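Local coordinates for protein HNH endonuclease (Geobacter metallireducens, PDB 4H9D) that is an HNH-family endonuclease that probably nicks DNA in a metal-dependent manner and carries a zinc ion bound by four cysteines, at residues His54-Val59 with Arg66-Pro71. Residues are numbered along the deposited sequence; the frame is centred on the assembly and turned at random.
Sequences HLVPVV and RGNVVP
N68 does most of the work where the loop that follows strand 50-54 meets the start of strand 69-73. Its CG lies anti to the backbone N (chi1 -174°), which carries the amide across to V56, where it pairs with the backbone at both ends. OD1 takes the V56 N-H at 2.7 Å through a lone pair, and ND2 gives a nearly straight bond (174°) to V56 O at 2.9 Å, with that oxygen in the amide plane. V56 is thus gripped by its own N-H and C=O, and the amide can hardly rotate. A second hydrogen from ND2 goes to K63 O in the same connecting loop. The backbone of N68 adds a third bond, L55 N to N68 O at 2.9 Å, and the same oxygen also receives a CA-H...O contact from H54.

H54 and V69 form an antiparallel, non-hydrogen-bonded pair at the end of the two-stranded sheet. Their side chains run side by side, V69 CG2 lying 4.0 Å from H54 CD2. N68 ND2 sits at the edge of the imidazole, while V58 CG2 rests 3.8 Å above the centre of one face; S64 OG is hydrogen-bonded to NE2.

L55 lays CB 3.4 Å from N68 OD1, with CD1 near G67 O and H39 and Y40 beyond. V56 touches OD1 with CB and CG2 and is otherwise exposed; at G67, on the solvent side, the packing thins out.

In the ββα-metal fold the histidine closing the first strand is commonly the general base. By its place in the sequence H54 is the likely counterpart, and N68 is probably the central Asn of the HNH motif: its amide fixes the loop just after H54, while S64 steadies the ring itself.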
# COMPACT_ATOMS: atom_id res chain seq x y z
N HIS A 54 -6.19 6.06 -16.99
CA HIS A 54 -6.61 5.04 -17.95
C HIS A 54 -7.66 4.21 -17.23
O HIS A 54 -7.40 3.67 -16.15
CB HIS A 54 -5.46 4.14 -18.35
CG HIS A 54 -4.34 4.86 -19.03
ND1 HIS A 54 -3.43 5.64 -18.35
CD2 HIS A 54 -3.96 4.88 -20.33
CE1 HIS A 54 -2.54 6.10 -19.20
NE2 HIS A 54 -2.84 5.66 -20.41
N LEU A 55 -8.85 4.12 -17.82
CA LEU A 55 -9.92 3.33 -17.23
C LEU A 55 -9.33 1.96 -16.98
O LEU A 55 -9.35 1.45 -15.86
CB LEU A 55 -11.08 3.24 -18.21
CG LEU A 55 -11.88 4.52 -18.35
CD1 LEU A 55 -12.87 4.36 -19.47
CD2 LEU A 55 -12.58 4.83 -17.04
N VAL A 56 -8.78 1.39 -18.05
CA VAL A 56 -8.12 0.10 -18.03
C VAL A 56 -6.63 0.40 -17.90
O VAL A 56 -6.01 0.88 -18.84
CB VAL A 56 -8.34 -0.63 -19.35
CG1 VAL A 56 -7.53 -1.89 -19.38
CG2 VAL A 56 -9.81 -0.92 -19.51
N PRO A 57 -6.04 0.12 -16.72
CA PRO A 57 -4.62 0.36 -16.48
C PRO A 57 -3.73 -0.18 -17.58
O PRO A 57 -4.06 -1.18 -18.21
CB PRO A 57 -4.38 -0.34 -15.15
CG PRO A 57 -5.66 -0.18 -14.44
CD PRO A 57 -6.69 -0.45 -15.53
N VAL A 58 -2.60 0.48 -17.81
CA VAL A 58 -1.66 0.05 -18.84
C VAL A 58 -1.06 -1.32 -18.49
O VAL A 58 -0.87 -2.15 -19.37
CB VAL A 58 -0.51 1.11 -19.02
CG1 VAL A 58 0.58 0.58 -19.94
CG2 VAL A 58 -1.09 2.38 -19.61
N VAL A 59 -0.76 -1.54 -17.21
CA VAL A 59 -0.18 -2.81 -16.78
C VAL A 59 -1.23 -3.92 -16.81
O VAL A 59 -0.91 -5.08 -16.54
CB VAL A 59 0.42 -2.71 -15.35
CG1 VAL A 59 1.57 -1.75 -15.36
CG2 VAL A 59 -0.63 -2.29 -14.34
N ARG A 66 -7.98 7.86 -26.76
CA ARG A 66 -9.09 8.69 -26.31
C ARG A 66 -10.14 7.88 -25.57
O ARG A 66 -10.72 8.35 -24.58
CB ARG A 66 -9.73 9.40 -27.49
CG ARG A 66 -8.86 10.47 -28.11
CD ARG A 66 -9.59 11.18 -29.22
NE ARG A 66 -9.73 10.33 -30.40
CZ ARG A 66 -10.31 10.74 -31.53
NH1 ARG A 66 -10.79 11.97 -31.62
NH2 ARG A 66 -10.39 9.92 -32.58
N GLY A 67 -10.38 6.66 -26.05
CA GLY A 67 -11.38 5.80 -25.43
C GLY A 67 -11.06 5.31 -24.02
O GLY A 67 -11.92 5.30 -23.15
N ASN A 68 -9.81 4.91 -23.80
CA ASN A 68 -9.40 4.40 -22.50
C ASN A 68 -8.80 5.49 -21.59
O ASN A 68 -8.52 5.27 -20.42
CB ASN A 68 -8.41 3.25 -22.73
CG ASN A 68 -8.03 2.54 -21.47
OD1 ASN A 68 -8.89 2.20 -20.65
ND2 ASN A 68 -6.73 2.29 -21.30
N VAL A 69 -8.62 6.67 -22.15
CA VAL A 69 -8.07 7.77 -21.39
C VAL A 69 -9.23 8.63 -20.89
O VAL A 69 -10.24 8.78 -21.58
CB VAL A 69 -7.08 8.57 -22.26
CG1 VAL A 69 -7.09 10.02 -21.89
CG2 VAL A 69 -5.68 7.99 -22.08
N VAL A 70 -9.07 9.19 -19.70
CA VAL A 70 -10.11 9.98 -19.07
C VAL A 70 -9.51 10.95 -18.03
O VAL A 70 -8.49 10.65 -17.40
CB VAL A 70 -11.09 9.02 -18.41
CG1 VAL A 70 -10.91 9.02 -16.91
CG2 VAL A 70 -12.48 9.35 -18.80
N PRO A 71 -10.15 12.13 -17.82
CA PRO A 71 -9.66 13.12 -16.84
C PRO A 71 -10.11 12.77 -15.44
O PRO A 71 -11.27 12.45 -15.24
CB PRO A 71 -10.31 14.44 -17.29
CG PRO A 71 -11.07 14.10 -18.58
CD PRO A 71 -11.36 12.62 -18.48